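Local coordinates for HpuA (Kingella denitrificans ATCC 33394, PDB 5EC6), which probably serves as an outer-membrane lipoprotein receptor that binds haemoglobin, consistent with a part in iron acquisition, at residues 24-27 with 28-31; 156-159 with 160-163. One frame throughout, in Å; residues are numbered along the deposited sequence.

Contact 1: residues 24-27 with 28-31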
ATOM      1  N   THR A  24      14.734  -7.476 -17.420  1.00 25.16           N
ATOM      2  CA  THR A  24      14.404  -6.197 -17.992  1.00 25.83           C
ATOM      3  C   THR A  24      15.366  -5.768 -19.111  1.00 26.12           C
ATOM      4  O   THR A  24      15.087  -4.817 -19.804  1.00 26.07           O
ATOM      5  CB  THR A  24      14.353  -5.107 -16.924  1.00 26.80           C
ATOM      6  OG1 THR A  24      15.674  -4.918 -16.413  1.00 28.89           O
ATOM      7  CG2 THR A  24      13.402  -5.525 -15.796  1.00 26.50           C
ATOM      8  N   THR A  25      16.476  -6.480 -19.309  1.00 27.18           N
ATOM      9  CA  THR A  25      17.372  -6.118 -20.439  1.00 30.18           C
ATOM     10  C   THR A  25      16.782  -6.508 -21.802  1.00 31.14           C
ATOM     11  O   THR A  25      17.279  -6.058 -22.849  1.00 33.34           O
ATOM     12  CB  THR A  25      18.798  -6.736 -20.305  1.00 30.49           C
ATOM     13  OG1 THR A  25      18.763  -8.156 -20.523  1.00 31.60           O
ATOM     14  CG2 THR A  25      19.390  -6.419 -18.922  1.00 35.85           C
ATOM     15  N   SER A  26      15.701  -7.306 -21.793  1.00 29.13           N
ATOM     16  CA  SER A  26      14.985  -7.633 -23.039  1.00 28.83           C
ATOM     17  C   SER A  26      14.534  -6.360 -23.727  1.00 27.72           C
ATOM     18  O   SER A  26      14.003  -5.448 -23.094  1.00 25.74           O
ATOM     19  CB  SER A  26      13.763  -8.529 -22.753  1.00 29.17           C
ATOM     20  OG  SER A  26      12.876  -8.555 -23.864  1.00 28.00           O
ATOM     21  N   PRO A  27      14.695  -6.280 -25.067  1.00 25.98           N
ATOM     22  CA  PRO A  27      14.167  -5.144 -25.797  1.00 26.67           C
ATOM     23  C   PRO A  27      12.636  -5.019 -25.726  1.00 23.92           C
ATOM     24  O   PRO A  27      12.097  -3.985 -26.041  1.00 28.16           O
ATOM     25  CB  PRO A  27      14.656  -5.377 -27.243  1.00 29.63           C
ATOM     26  CG  PRO A  27      14.950  -6.815 -27.319  1.00 29.73           C
ATOM     27  CD  PRO A  27      15.254  -7.318 -25.943  1.00 30.02           C
ATOM     28  N   ASN A  28      11.975  -6.073 -25.258  1.00 24.88           N
ATOM     29  CA  ASN A  28      10.532  -6.037 -25.112  1.00 24.96           C
ATOM     30  C   ASN A  28      10.095  -5.454 -23.771  1.00 23.04           C
ATOM     31  O   ASN A  28       8.909  -5.264 -23.554  1.00 22.53           O
ATOM     32  CB  ASN A  28       9.978  -7.435 -25.235  1.00 28.19           C
ATOM     33  CG  ASN A  28       9.975  -7.902 -26.675  1.00 31.12           C
ATOM     34  OD1 ASN A  28       9.871  -7.091 -27.589  1.00 35.91           O
ATOM     35  ND2 ASN A  28      10.089  -9.170 -26.869  1.00 41.62           N
ATOM     36  N   ILE A  29      11.052  -5.175 -22.885  1.00 23.21           N
ATOM     37  CA  ILE A  29      10.722  -4.619 -21.563  1.00 23.43           C
ATOM     38  C   ILE A  29      11.494  -3.324 -21.444  1.00 24.54           C
ATOM     39  O   ILE A  29      12.720  -3.371 -21.390  1.00 29.08           O
ATOM     40  CB  ILE A  29      11.077  -5.612 -20.461  1.00 23.68           C
ATOM     41  CG1 ILE A  29      10.244  -6.884 -20.629  1.00 24.71           C
ATOM     42  CG2 ILE A  29      10.826  -5.002 -19.059  1.00 26.00           C
ATOM     43  CD1 ILE A  29      10.592  -7.993 -19.699  1.00 27.95           C
ATOM     44  N   VAL A  30      10.794  -2.198 -21.478  1.00 22.08           N
ATOM     45  CA  VAL A  30      11.383  -0.883 -21.566  1.00 23.85           C
ATOM     46  C   VAL A  30      10.964   0.009 -20.389  1.00 25.30           C
ATOM     47  O   VAL A  30       9.787   0.225 -20.120  1.00 21.35           O
ATOM     48  CB  VAL A  30      10.972  -0.199 -22.855  1.00 26.20           C
ATOM     49  CG1 VAL A  30      11.604   1.177 -23.006  1.00 28.94           C
ATOM     50  CG2 VAL A  30      11.320  -1.111 -24.046  1.00 28.52           C
ATOM     51  N   ALA A  31      11.961   0.570 -19.705  1.00 25.71           N
ATOM     52  CA  ALA A  31      11.679   1.409 -18.572  1.00 25.99           C
ATOM     53  C   ALA A  31      10.931   2.634 -19.034  1.00 25.44           C
ATOM     54  O   ALA A  31      11.226   3.233 -20.093  1.00 26.42           O
ATOM     55  CB  ALA A  31      12.977   1.789 -17.850  1.00 29.16           C
TER
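The flat carboxamide of Asn28 has Pro27 C and Ser26 OG on the same side of its plane, each obliquely off that side and not stacked over it: Pro27 C is 3.9 Å from Asn28 OD1, and Ser26 OG is 4.1 Å from Asn28 ND2. These are van der Waals approaches, and the amide makes no polar bond across the contact. Pro27 directs its ring outward from the bend, where an exposed proline costs little, while its fixed phi suits the second position of the turn.

The polar grip comes from Ser26. Its OG stands opposite the backbone N (chi1 164°) and accepts the amide of Asn28, with Asn28 N to Ser26 OG at 3.0 Å. Its carbonyl takes the next amide, Ile29 N to Ser26 O at 3.0 Å, in a nearly straight bond (164° at the hydrogen) that reaches the oxygen from above the carbonyl plane. A small hydroxyl residue thus holds two successive N-H groups.

Beyond the bend the chain doubles back. Ile29 lays its CG2 branch against Thr24, 4.1 Å from Thr24 CB, and the two side chains cross at about a right angle; Phe52 on strand 48-57 touches both. Val30 brings CG2 to 3.6 Å from Pro27 O, and its backbone, like that of Asn28, bonds to strand 48-57. Beta-branched Ile29 and Val30 suit the extended chain here. A type I beta turn from Ser26 to Ile29, reinforced by the ST turn of Ser26, leads into the outermost strand of a small antiparallel sheet.

Contact 2: residues 156-159 with 160-163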
ATOM      1  N   PRO A 156       2.138   8.868  -6.588  1.00 17.15           N
ATOM      2  CA  PRO A 156       1.843   9.855  -5.549  1.00 19.52           C
ATOM      3  C   PRO A 156       0.653  10.721  -5.897  1.00 18.88           C
ATOM      4  O   PRO A 156       0.375  11.038  -7.079  1.00 20.16           O
ATOM      5  CB  PRO A 156       3.109  10.717  -5.466  1.00 19.39           C
ATOM      6  CG  PRO A 156       3.973  10.287  -6.545  1.00 22.30           C
ATOM      7  CD  PRO A 156       3.464   9.057  -7.167  1.00 18.60           C
ATOM      8  N   ALA A 157      -0.067  11.115  -4.867  1.00 17.64           N
ATOM      9  CA  ALA A 157      -1.188  12.042  -5.031  1.00 17.81           C
ATOM     10  C   ALA A 157      -0.730  13.439  -5.407  1.00 17.05           C
ATOM     11  O   ALA A 157      -0.029  14.092  -4.645  1.00 18.13           O
ATOM     12  CB  ALA A 157      -1.980  12.134  -3.710  1.00 16.86           C
ATOM     13  N   PRO A 158      -1.146  13.962  -6.579  1.00 18.55           N
ATOM     14  CA  PRO A 158      -0.650  15.289  -6.890  1.00 19.46           C
ATOM     15  C   PRO A 158      -1.120  16.344  -5.877  1.00 18.83           C
ATOM     16  O   PRO A 158      -2.283  16.352  -5.548  1.00 18.77           O
ATOM     17  CB  PRO A 158      -1.323  15.562  -8.272  1.00 20.00           C
ATOM     18  CG  PRO A 158      -1.543  14.187  -8.852  1.00 21.04           C
ATOM     19  CD  PRO A 158      -1.936  13.352  -7.665  1.00 20.53           C
ATOM     20  N   THR A 159      -0.229  17.204  -5.418  1.00 19.78           N
ATOM     21  CA  THR A 159      -0.582  18.183  -4.386  1.00 21.38           C
ATOM     22  C   THR A 159      -1.606  19.188  -4.891  1.00 21.35           C
ATOM     23  O   THR A 159      -2.427  19.649  -4.143  1.00 21.89           O
ATOM     24  CB  THR A 159       0.653  18.913  -3.829  1.00 23.32           C
ATOM     25  OG1 THR A 159       1.333  19.576  -4.902  1.00 24.24           O
ATOM     26  CG2 THR A 159       1.615  17.936  -3.150  1.00 24.08           C
ATOM     27  N   ASP A 160      -1.625  19.443  -6.212  1.00 22.89           N
ATOM     28  CA  ASP A 160      -2.592  20.409  -6.729  1.00 24.95           C
ATOM     29  C   ASP A 160      -4.053  19.957  -6.805  1.00 22.31           C
ATOM     30  O   ASP A 160      -4.956  20.769  -7.017  1.00 22.06           O
ATOM     31  CB  ASP A 160      -2.078  21.031  -8.053  1.00 28.45           C
ATOM     32  CG  ASP A 160      -1.919  20.063  -9.159  1.00 35.92           C
ATOM     33  OD1 ASP A 160      -2.319  18.877  -9.042  1.00 38.03           O
ATOM     34  OD2 ASP A 160      -1.326  20.533 -10.186  1.00 40.29           O
ATOM     35  N   THR A 161      -4.323  18.666  -6.527  1.00 19.66           N
ATOM     36  CA  THR A 161      -5.644  18.198  -6.475  1.00 18.52           C
ATOM     37  C   THR A 161      -5.977  17.465  -5.180  1.00 16.59           C
ATOM     38  O   THR A 161      -6.955  16.743  -5.144  1.00 17.23           O
ATOM     39  CB  THR A 161      -5.918  17.289  -7.672  1.00 19.42           C
ATOM     40  OG1 THR A 161      -4.952  16.243  -7.699  1.00 19.96           O
ATOM     41  CG2 THR A 161      -5.788  18.108  -8.989  1.00 20.88           C
ATOM     42  N   LEU A 162      -5.211  17.753  -4.145  1.00 18.66           N
ATOM     43  CA  LEU A 162      -5.565  17.272  -2.762  1.00 17.99           C
ATOM     44  C   LEU A 162      -6.869  17.901  -2.318  1.00 17.45           C
ATOM     45  O   LEU A 162      -7.313  18.942  -2.883  1.00 17.80           O
ATOM     46  CB  LEU A 162      -4.451  17.594  -1.790  1.00 17.65           C
ATOM     47  CG  LEU A 162      -3.133  16.760  -1.863  1.00 17.88           C
ATOM     48  CD1 LEU A 162      -2.050  17.384  -1.037  1.00 20.39           C
ATOM     49  CD2 LEU A 162      -3.392  15.281  -1.526  1.00 19.88           C
ATOM     50  N   GLN A 163      -7.553  17.257  -1.385  1.00 17.80           N
ATOM     51  CA  GLN A 163      -8.859  17.733  -0.969  1.00 16.95           C
ATOM     52  C   GLN A 163      -8.838  19.175  -0.494  1.00 16.41           C
ATOM     53  O   GLN A 163      -7.958  19.577   0.259  1.00 16.38           O
ATOM     54  CB  GLN A 163      -9.503  16.842   0.103  1.00 17.60           C
ATOM     55  CG  GLN A 163      -8.720  16.709   1.399  1.00 16.63           C
ATOM     56  CD  GLN A 163      -9.502  15.847   2.340  1.00 16.21           C
ATOM     57  OE1 GLN A 163      -9.583  14.643   2.137  1.00 17.37           O
ATOM     58  NE2 GLN A 163     -10.194  16.458   3.310  1.00 15.83           N
TER
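Pro158 and Thr161 set their side chains at a slant to each other on one side of a tight bend, while Leu162 reaches back to Ala157 and Thr159. The touching atoms of the first pair are Pro158 CB and Thr161 OG1, 3.7 Å apart, and the hydroxyl stands over one face of the proline ring, nearest CB. The rotation about the first torsion of Thr161 (chi1 55°) puts OG1 over that ring, where it is also hydrogen-bonded to Glu268 OE1. Asp160 comes to the edge of the same ring, its OD1 lying 3.5 Å from Pro158 CB in a contact of carboxylate with carbon.

Leu162 supplies the apolar part. Its branches diverge: CD1 packs 3.7 Å from Thr159 CA, and CD2 meets Ala157 CB at 4.1 Å. Both Ala157 and Leu162 also touch Leu264 on strand 256-265, so the small methyl and the forked leucine together fill the buried side of the bend, whereas the polar Thr159 and Asp160 occupy its exposed outer part.

One sound backbone bond, and a weak one of the same span, hold the bend. Thr161 N gives its hydrogen to Pro158 O at 3.2 Å, approaching from above the carbonyl plane, and Leu162 N makes the weak, though nearly straight, bond to Thr159 O at 3.4 Å. Pro158 O also bonds to Ser280 OG, which ties the carbonyl to a second loop. Proline suits the first position, where the turn uses its carbonyl and asks for no N-H. Consecutive bonds from residue i+3 to residue i are the signature of a 3-10 turn, here a single short one in the loop that joins strand 148-154 to helix 165-168.

Each contact is a bend within its own continuous stretch, but they sit at different depths. Contact 1 lies at the surface, its centre about 26 Å from the chain centre, and has no buried residue; contact 2, about 17 Å from it, buries its alanine and leucine. Their centres are 31 Å apart and they do not touch. Residues 24-31 run into edge strand 29-31, which pairs with strand 48-57, whereas residues 156-163 lean on strand 256-265 and on the loop carrying Ser280. Both bends have an i+3 to i backbone bond; the first adds a serine hydroxyl, the second an apolar underside and polar ties to other loops.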